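Local coordinates for protein D-alanyl-lipoteichoic acid synthetase (Streptococcus pneumoniae, PDB 3BMA) that probably takes part in the D-alanylation of lipoteichoic acid during cell wall biogenesis at the cell membrane, at residues G12-S17 with P39-V44; F294-V299 with Q319-Q324. The protein carries 1 engineered substitution. All blocks are in the same frame, centred on the assembly; numbering follows the deposited sequence.

Contact 1: residues G12-S17 with P39-V44; sequences GAEKRS and PNVRFV
Phe43 drives its ring against one turn of helix 11-18, where Glu14 and Lys15 receive it. Glu14 supplies most of the seat: its CB lies 3.9 Å from Phe43 CZ and equally near CE2, its backbone O stands 3.8 Å from Phe43 CE1, and the carboxylate reaches alongside, OE1 coming to 3.6 Å from Phe43 CE2. Carboxylate and ring planes are 71° apart, and OE1 meets the ring obliquely. What brings it there is the Glu14 side chain, with CG placed beside the backbone N (chi1 -68°) and the rest extended. Lys15 adds a lighter touch, its backbone N 4.1 Å and its CG 4.2 Å from Phe43 CZ, while Val41 CG2 approaches the same Glu14 OE1 at 4.2 Å. These distances, together with the lack of polar pairing between the segments, mark the contact as van der Waals packing, mostly around one aromatic ring.

In the next shell, helix 29-36 closes on the pair through Ala35, which touches both Glu14 and Phe43. Glu14 OE1 also lies close to Asp38 OD1, a like-charged neighbour that may raise the proton affinity of one of the two acids. Within the helix, Ser17 OG donates to Ala13 O at 2.8 Å, and the same oxygen takes the Ser17 N-H from the opposite face of its plane.

Val44, next to Phe43, hydrogen-bonds through its backbone to Arg72 and Tyr74 of the neighbouring strand. Helix 11-18 thus packs where strand 43-47 enters the five-stranded parallel sheet, consistent with the alpha/beta architecture of the SGNH-hydrolase clan.

Contact 2: residues F294-V299 with Q319-Q324; sequences FIIPPV and QKIRYQ
Ile296, at the end of strand 291-296, faces Ile321 of helix 311-326 with their CA atoms 9.1 Å apart, a spacing bridged by side chains alone. This is strand-to-helix packing within the beta-alpha-beta crossover of the parallel alpha/beta sheet: strand 291-296 leads through helices 301-307 and 311-326 to strand 333-335, its neighbour in the sheet. The pairing of those strands is evident in the backbone hydrogen bonds of Phe294 and Ile296 to Ala334. After Ile296 the chain leaves the strand through Pro297, whose O is hydrogen-bonded to Tyr314 OH of the same helix.

Ile296 points its CB toward the helix, and an anti second torsion (chi2 -178°) carries CD1 to the far end of an extended branch. That methyl meets two consecutive helix residues, Ile321 and Arg322. The two isoleucine chains run side by side in opposite senses, whereas Arg322 comes in at a slant with its CG methylene against the methyl. Its guanidinium is engaged beyond the contact, NH1 in a salt bridge with Asp335 and NH2 in another with Glu326. The closest approaches are Ile296 CD1 to Ile321 CG2 at 4.1 Å and Ile296 CD1 to Arg322 CG at 4.0 Å.

Contact 1 and contact 2 reach the same five-stranded parallel sheet, through different strands. In the strand order 72-76, 43-47, 101-105, 291-296, 333-335, strand 101-105 alone separates strand 43-47 of contact 1 from strand 291-296 of contact 2. Their centres are 30 Å apart, on opposite sides of the chain's centre, and their nearest atoms remain about 11 Å from each other, so neither touches the other. Along the sequence they follow in series. The partly buried contact 1 centres on an aromatic ring; the buried contact 2 is smaller, 100 against 149 Å², and aliphatic. Contact 1 sets a helix at the start of a strand, contact 2 sets one beside a strand's end.

Contact 1: residues G12-S17 with P39-V44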
ATOM      1  N   GLY C  12     -21.809 -34.746   4.492  1.00 52.81           N
ATOM      2  CA  GLY C  12     -21.944 -35.018   5.921  1.00 50.56           C
ATOM      3  C   GLY C  12     -21.747 -33.800   6.805  1.00 50.85           C
ATOM      4  O   GLY C  12     -22.543 -33.561   7.715  1.00 51.99           O
ATOM      5  N   ALA C  13     -20.696 -33.028   6.522  1.00 46.85           N
ATOM      6  CA  ALA C  13     -20.353 -31.828   7.296  1.00 44.96           C
ATOM      7  C   ALA C  13     -21.371 -30.708   7.125  1.00 45.52           C
ATOM      8  O   ALA C  13     -21.618 -29.936   8.054  1.00 48.72           O
ATOM      9  CB  ALA C  13     -18.962 -31.336   6.930  1.00 41.15           C
ATOM     10  N   GLU C  14     -21.960 -30.638   5.935  1.00 43.67           N
ATOM     11  CA  GLU C  14     -22.946 -29.614   5.603  1.00 46.47           C
ATOM     12  C   GLU C  14     -24.296 -29.841   6.262  1.00 45.46           C
ATOM     13  O   GLU C  14     -24.966 -28.882   6.638  1.00 45.93           O
ATOM     14  CB  GLU C  14     -23.108 -29.516   4.094  1.00 45.44           C
ATOM     15  CG  GLU C  14     -21.880 -28.969   3.416  1.00 50.79           C
ATOM     16  CD  GLU C  14     -21.854 -29.263   1.943  1.00 53.10           C
ATOM     17  OE1 GLU C  14     -22.935 -29.441   1.344  1.00 56.56           O
ATOM     18  OE2 GLU C  14     -20.744 -29.312   1.385  1.00 57.87           O
ATOM     19  N   LYS C  15     -24.685 -31.107   6.396  1.00 45.92           N
ATOM     20  CA  LYS C  15     -25.929 -31.472   7.064  1.00 46.13           C
ATOM     21  C   LYS C  15     -25.879 -31.140   8.551  1.00 46.82           C
ATOM     22  O   LYS C  15     -26.877 -30.695   9.122  1.00 53.43           O
ATOM     23  CB  LYS C  15     -26.247 -32.956   6.856  1.00 47.70           C
ATOM     24  CG  LYS C  15     -26.748 -33.281   5.458  1.00 51.79           C
ATOM     25  CD  LYS C  15     -27.242 -34.713   5.357  1.00 57.55           C
ATOM     26  CE  LYS C  15     -28.062 -34.914   4.088  1.00 59.71           C
ATOM     27  NZ  LYS C  15     -28.450 -36.335   3.890  1.00 61.67           N
ATOM     28  N   ARG C  16     -24.711 -31.341   9.159  1.00 44.10           N
ATOM     29  CA  ARG C  16     -24.505 -31.036  10.578  1.00 42.98           C
ATOM     30  C   ARG C  16     -24.485 -29.531  10.850  1.00 41.78           C
ATOM     31  O   ARG C  16     -24.990 -29.078  11.878  1.00 37.24           O
ATOM     32  CB  ARG C  16     -23.227 -31.700  11.092  1.00 44.23           C
ATOM     33  CG  ARG C  16     -23.283 -33.212  11.030  1.00 50.33           C
ATOM     34  CD  ARG C  16     -22.025 -33.865  11.552  1.00 55.66           C
ATOM     35  NE  ARG C  16     -21.731 -35.068  10.777  1.00 65.92           N
ATOM     36  CZ  ARG C  16     -20.724 -35.181   9.914  1.00 65.13           C
ATOM     37  NH1 ARG C  16     -19.879 -34.176   9.734  1.00 58.81           N
ATOM     38  NH2 ARG C  16     -20.545 -36.315   9.250  1.00 70.45           N
ATOM     39  N   SER C  17     -23.915 -28.771   9.918  1.00 38.47           N
ATOM     40  CA  SER C  17     -23.871 -27.309  10.000  1.00 43.66           C
ATOM     41  C   SER C  17     -25.255 -26.693   9.822  1.00 42.61           C
ATOM     42  O   SER C  17     -25.584 -25.695  10.465  1.00 47.90           O
ATOM     43  CB  SER C  17     -22.931 -26.742   8.935  1.00 37.95           C
ATOM     44  OG  SER C  17     -21.634 -27.292   9.063  1.00 43.51           O
ATOM     45  N   PRO C  39     -23.267 -28.020  -5.530  1.00 56.44           N
ATOM     46  CA  PRO C  39     -24.087 -28.308  -6.709  1.00 57.00           C
ATOM     47  C   PRO C  39     -24.881 -29.614  -6.606  1.00 58.31           C
ATOM     48  O   PRO C  39     -25.893 -29.769  -7.291  1.00 60.67           O
ATOM     49  CB  PRO C  39     -23.056 -28.407  -7.847  1.00 58.78           C
ATOM     50  CG  PRO C  39     -21.751 -27.929  -7.268  1.00 55.35           C
ATOM     51  CD  PRO C  39     -21.835 -28.227  -5.812  1.00 56.37           C
ATOM     52  N   ASN C  40     -24.429 -30.534  -5.753  1.00 57.41           N
ATOM     53  CA  ASN C  40     -25.034 -31.865  -5.627  1.00 57.41           C
ATOM     54  C   ASN C  40     -26.299 -31.901  -4.774  1.00 56.50           C
ATOM     55  O   ASN C  40     -27.201 -32.699  -5.030  1.00 61.07           O
ATOM     56  CB  ASN C  40     -24.013 -32.873  -5.090  1.00 58.47           C
ATOM     57  CG  ASN C  40     -22.705 -32.855  -5.869  1.00 64.76           C
ATOM     58  OD1 ASN C  40     -22.694 -32.948  -7.098  1.00 56.48           O
ATOM     59  ND2 ASN C  40     -21.592 -32.738  -5.150  1.00 70.39           N
ATOM     60  N   VAL C  41     -26.351 -31.051  -3.751  1.00 56.17           N
ATOM     61  CA  VAL C  41     -27.533 -30.931  -2.890  1.00 54.30           C
ATOM     62  C   VAL C  41     -27.928 -29.472  -2.675  1.00 50.22           C
ATOM     63  O   VAL C  41     -27.071 -28.595  -2.543  1.00 52.01           O
ATOM     64  CB  VAL C  41     -27.343 -31.616  -1.517  1.00 56.69           C
ATOM     65  CG1 VAL C  41     -27.560 -33.123  -1.627  1.00 63.26           C
ATOM     66  CG2 VAL C  41     -25.975 -31.304  -0.945  1.00 60.53           C
ATOM     67  N   ARG C  42     -29.233 -29.226  -2.638  1.00 45.94           N
ATOM     68  CA  ARG C  42     -29.755 -27.876  -2.484  1.00 40.02           C
ATOM     69  C   ARG C  42     -29.989 -27.533  -1.018  1.00 41.10           C
ATOM     70  O   ARG C  42     -30.802 -28.161  -0.342  1.00 41.58           O
ATOM     71  CB  ARG C  42     -31.043 -27.708  -3.288  1.00 36.57           C
ATOM     72  CG  ARG C  42     -31.647 -26.326  -3.217  1.00 36.76           C
ATOM     73  CD  ARG C  42     -33.006 -26.320  -3.866  1.00 40.67           C
ATOM     74  NE  ARG C  42     -33.660 -25.020  -3.752  1.00 46.03           N
ATOM     75  CZ  ARG C  42     -34.960 -24.821  -3.943  1.00 45.33           C
ATOM     76  NH1 ARG C  42     -35.752 -25.840  -4.256  1.00 52.44           N
ATOM     77  NH2 ARG C  42     -35.469 -23.604  -3.820  1.00 46.17           N
ATOM     78  N   PHE C  43     -29.248 -26.543  -0.533  1.00 36.12           N
ATOM     79  CA  PHE C  43     -29.469 -25.994   0.791  1.00 31.45           C
ATOM     80  C   PHE C  43     -30.147 -24.635   0.655  1.00 34.03           C
ATOM     81  O   PHE C  43     -29.781 -23.834  -0.209  1.00 37.27           O
ATOM     82  CB  PHE C  43     -28.160 -25.898   1.583  1.00 27.05           C
ATOM     83  CG  PHE C  43     -27.718 -27.208   2.188  1.00 23.50           C
ATOM     84  CD1 PHE C  43     -28.141 -27.582   3.460  1.00 15.50           C
ATOM     85  CD2 PHE C  43     -26.870 -28.066   1.488  1.00 24.50           C
ATOM     86  CE1 PHE C  43     -27.736 -28.803   4.022  1.00 30.65           C
ATOM     87  CE2 PHE C  43     -26.456 -29.284   2.046  1.00 21.88           C
ATOM     88  CZ  PHE C  43     -26.890 -29.653   3.308  1.00 15.66           C
ATOM     89  N   VAL C  44     -31.149 -24.399   1.495  1.00 29.68           N
ATOM     90  CA  VAL C  44     -31.965 -23.189   1.436  1.00 32.39           C
ATOM     91  C   VAL C  44     -31.781 -22.398   2.729  1.00 31.52           C
ATOM     92  O   VAL C  44     -31.967 -22.947   3.818  1.00 33.45           O
ATOM     93  CB  VAL C  44     -33.472 -23.524   1.235  1.00 31.02           C
ATOM     94  CG1 VAL C  44     -34.314 -22.249   1.127  1.00 32.88           C
ATOM     95  CG2 VAL C  44     -33.670 -24.374   0.001  1.00 31.88           C
TER

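Contact 2: residues F294-V299 with Q319-Q324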
ATOM      1  N   PHE C 294     -41.954 -14.848   3.407  1.00 32.36           N
ATOM      2  CA  PHE C 294     -41.962 -14.300   4.763  1.00 27.63           C
ATOM      3  C   PHE C 294     -42.958 -15.011   5.674  1.00 34.54           C
ATOM      4  O   PHE C 294     -44.064 -15.365   5.256  1.00 30.26           O
ATOM      5  CB  PHE C 294     -42.227 -12.795   4.739  1.00 30.78           C
ATOM      6  CG  PHE C 294     -41.207 -12.022   3.950  1.00 31.82           C
ATOM      7  CD1 PHE C 294     -39.964 -11.717   4.503  1.00 30.00           C
ATOM      8  CD2 PHE C 294     -41.474 -11.626   2.644  1.00 35.03           C
ATOM      9  CE1 PHE C 294     -39.014 -11.011   3.783  1.00 19.02           C
ATOM     10  CE2 PHE C 294     -40.526 -10.920   1.909  1.00 34.04           C
ATOM     11  CZ  PHE C 294     -39.296 -10.612   2.480  1.00 27.11           C
ATOM     12  N   ILE C 295     -42.548 -15.225   6.920  1.00 34.45           N
ATOM     13  CA  ILE C 295     -43.384 -15.893   7.910  1.00 33.76           C
ATOM     14  C   ILE C 295     -43.703 -14.907   9.025  1.00 35.31           C
ATOM     15  O   ILE C 295     -42.799 -14.323   9.626  1.00 34.95           O
ATOM     16  CB  ILE C 295     -42.681 -17.138   8.513  1.00 31.42           C
ATOM     17  CG1 ILE C 295     -41.966 -17.973   7.433  1.00 34.94           C
ATOM     18  CG2 ILE C 295     -43.648 -17.962   9.375  1.00 32.45           C
ATOM     19  CD1 ILE C 295     -42.863 -18.621   6.379  1.00 32.35           C
ATOM     20  N   ILE C 296     -44.992 -14.703   9.284  1.00 36.59           N
ATOM     21  CA  ILE C 296     -45.415 -13.831  10.372  1.00 32.59           C
ATOM     22  C   ILE C 296     -46.105 -14.676  11.444  1.00 33.94           C
ATOM     23  O   ILE C 296     -47.258 -15.057  11.274  1.00 34.11           O
ATOM     24  CB  ILE C 296     -46.329 -12.680   9.883  1.00 28.57           C
ATOM     25  CG1 ILE C 296     -45.688 -11.948   8.699  1.00 27.90           C
ATOM     26  CG2 ILE C 296     -46.610 -11.703  11.022  1.00 34.10           C
ATOM     27  CD1 ILE C 296     -46.490 -10.765   8.178  1.00 36.89           C
ATOM     28  N   PRO C 297     -45.386 -14.986  12.543  1.00 37.64           N
ATOM     29  CA  PRO C 297     -45.889 -15.828  13.632  1.00 38.17           C
ATOM     30  C   PRO C 297     -46.908 -15.113  14.522  1.00 42.16           C
ATOM     31  O   PRO C 297     -46.901 -13.877  14.599  1.00 39.83           O
ATOM     32  CB  PRO C 297     -44.626 -16.138  14.455  1.00 36.79           C
ATOM     33  CG  PRO C 297     -43.474 -15.664  13.634  1.00 42.79           C
ATOM     34  CD  PRO C 297     -44.009 -14.546  12.813  1.00 41.10           C
ATOM     35  N   PRO C 298     -47.799 -15.881  15.178  1.00 41.85           N
ATOM     36  CA  PRO C 298     -48.633 -15.290  16.211  1.00 44.75           C
ATOM     37  C   PRO C 298     -47.987 -15.343  17.598  1.00 48.66           C
ATOM     38  O   PRO C 298     -46.948 -15.985  17.788  1.00 46.66           O
ATOM     39  CB  PRO C 298     -49.865 -16.188  16.191  1.00 41.91           C
ATOM     40  CG  PRO C 298     -49.323 -17.536  15.870  1.00 38.75           C
ATOM     41  CD  PRO C 298     -48.125 -17.307  14.970  1.00 42.40           C
ATOM     42  N   VAL C 299     -48.603 -14.653  18.551  1.00 49.66           N
ATOM     43  CA  VAL C 299     -48.306 -14.844  19.964  1.00 51.62           C
ATOM     44  C   VAL C 299     -49.398 -15.781  20.493  1.00 49.95           C
ATOM     45  O   VAL C 299     -50.512 -15.787  19.967  1.00 51.22           O
ATOM     46  CB  VAL C 299     -48.251 -13.482  20.721  1.00 48.44           C
ATOM     47  CG1 VAL C 299     -48.152 -13.662  22.231  1.00 51.99           C
ATOM     48  CG2 VAL C 299     -47.070 -12.659  20.238  1.00 55.10           C
ATOM     49  N   GLN C 319     -50.241  -5.402   9.697  1.00 38.77           N
ATOM     50  CA  GLN C 319     -50.655  -4.567   8.568  1.00 39.68           C
ATOM     51  C   GLN C 319     -49.562  -3.582   8.151  1.00 38.20           C
ATOM     52  O   GLN C 319     -49.403  -3.295   6.963  1.00 43.04           O
ATOM     53  CB  GLN C 319     -51.941  -3.807   8.907  1.00 38.90           C
ATOM     54  CG  GLN C 319     -53.218  -4.632   8.805  1.00 48.62           C
ATOM     55  CD  GLN C 319     -54.389  -3.999   9.549  1.00 54.44           C
ATOM     56  OE1 GLN C 319     -54.728  -2.834   9.326  1.00 62.94           O
ATOM     57  NE2 GLN C 319     -55.016  -4.771  10.435  1.00 56.34           N
ATOM     58  N   LYS C 320     -48.810  -3.077   9.129  1.00 39.32           N
ATOM     59  CA  LYS C 320     -47.698  -2.159   8.870  1.00 37.78           C
ATOM     60  C   LYS C 320     -46.517  -2.885   8.223  1.00 39.02           C
ATOM     61  O   LYS C 320     -45.842  -2.329   7.341  1.00 31.38           O
ATOM     62  CB  LYS C 320     -47.258  -1.457  10.158  1.00 39.54           C
ATOM     63  CG  LYS C 320     -46.446  -0.203   9.910  1.00 37.22           C
ATOM     64  CD  LYS C 320     -45.972   0.459  11.181  1.00 35.81           C
ATOM     65  CE  LYS C 320     -44.788   1.359  10.870  1.00 30.52           C
ATOM     66  NZ  LYS C 320     -44.413   2.253  11.992  1.00 37.77           N
ATOM     67  N   ILE C 321     -46.292  -4.126   8.664  1.00 28.43           N
ATOM     68  CA  ILE C 321     -45.262  -5.006   8.113  1.00 30.23           C
ATOM     69  C   ILE C 321     -45.600  -5.399   6.673  1.00 33.29           C
ATOM     70  O   ILE C 321     -44.783  -5.205   5.768  1.00 34.64           O
ATOM     71  CB  ILE C 321     -45.044  -6.268   9.015  1.00 27.71           C
ATOM     72  CG1 ILE C 321     -44.282  -5.878  10.287  1.00 23.87           C
ATOM     73  CG2 ILE C 321     -44.264  -7.363   8.276  1.00 21.37           C
ATOM     74  CD1 ILE C 321     -44.392  -6.870  11.431  1.00 24.44           C
ATOM     75  N   ARG C 322     -46.815  -5.916   6.477  1.00 35.17           N
ATOM     76  CA  ARG C 322     -47.303  -6.356   5.171  1.00 27.27           C
ATOM     77  C   ARG C 322     -47.282  -5.246   4.125  1.00 28.43           C
ATOM     78  O   ARG C 322     -46.989  -5.508   2.965  1.00 36.83           O
ATOM     79  CB  ARG C 322     -48.710  -6.940   5.288  1.00 29.89           C
ATOM     80  CG  ARG C 322     -48.783  -8.348   5.893  1.00 26.62           C
ATOM     81  CD  ARG C 322     -50.188  -8.918   5.740  1.00 36.20           C
ATOM     82  NE  ARG C 322     -50.481  -9.248   4.345  1.00 41.24           N
ATOM     83  CZ  ARG C 322     -50.788 -10.464   3.901  1.00 39.79           C
ATOM     84  NH1 ARG C 322     -50.879 -11.485   4.738  1.00 31.59           N
ATOM     85  NH2 ARG C 322     -51.024 -10.657   2.613  1.00 49.30           N
ATOM     86  N   TYR C 323     -47.571  -4.014   4.537  1.00 31.28           N
ATOM     87  CA  TYR C 323     -47.518  -2.877   3.622  1.00 38.26           C
ATOM     88  C   TYR C 323     -46.106  -2.611   3.107  1.00 38.41           C
ATOM     89  O   TYR C 323     -45.920  -2.371   1.919  1.00 41.48           O
ATOM     90  CB  TYR C 323     -48.102  -1.611   4.248  1.00 40.47           C
ATOM     91  CG  TYR C 323     -48.066  -0.421   3.310  1.00 47.19           C
ATOM     92  CD1 TYR C 323     -48.952  -0.332   2.232  1.00 44.48           C
ATOM     93  CD2 TYR C 323     -47.137   0.606   3.486  1.00 44.60           C
ATOM     94  CE1 TYR C 323     -48.917   0.748   1.360  1.00 45.00           C
ATOM     95  CE2 TYR C 323     -47.093   1.694   2.618  1.00 50.04           C
ATOM     96  CZ  TYR C 323     -47.987   1.758   1.560  1.00 49.04           C
ATOM     97  OH  TYR C 323     -47.948   2.829   0.701  1.00 48.78           O
ATOM     98  N   GLN C 324     -45.123  -2.666   4.006  1.00 43.09           N
ATOM     99  CA  GLN C 324     -43.715  -2.476   3.648  1.00 39.47           C
ATOM    100  C   GLN C 324     -43.245  -3.527   2.642  1.00 36.20           C
ATOM    101  O   GLN C 324     -42.528  -3.212   1.692  1.00 39.88           O
ATOM    102  CB  GLN C 324     -42.834  -2.509   4.900  1.00 40.23           C
ATOM    103  CG  GLN C 324     -41.406  -2.015   4.663  1.00 42.43           C
ATOM    104  CD  GLN C 324     -40.604  -1.848   5.941  1.00 40.14           C
ATOM    105  OE1 GLN C 324     -41.094  -2.104   7.045  1.00 34.18           O
ATOM    106  NE2 GLN C 324     -39.360  -1.412   5.795  1.00 28.98           N
TER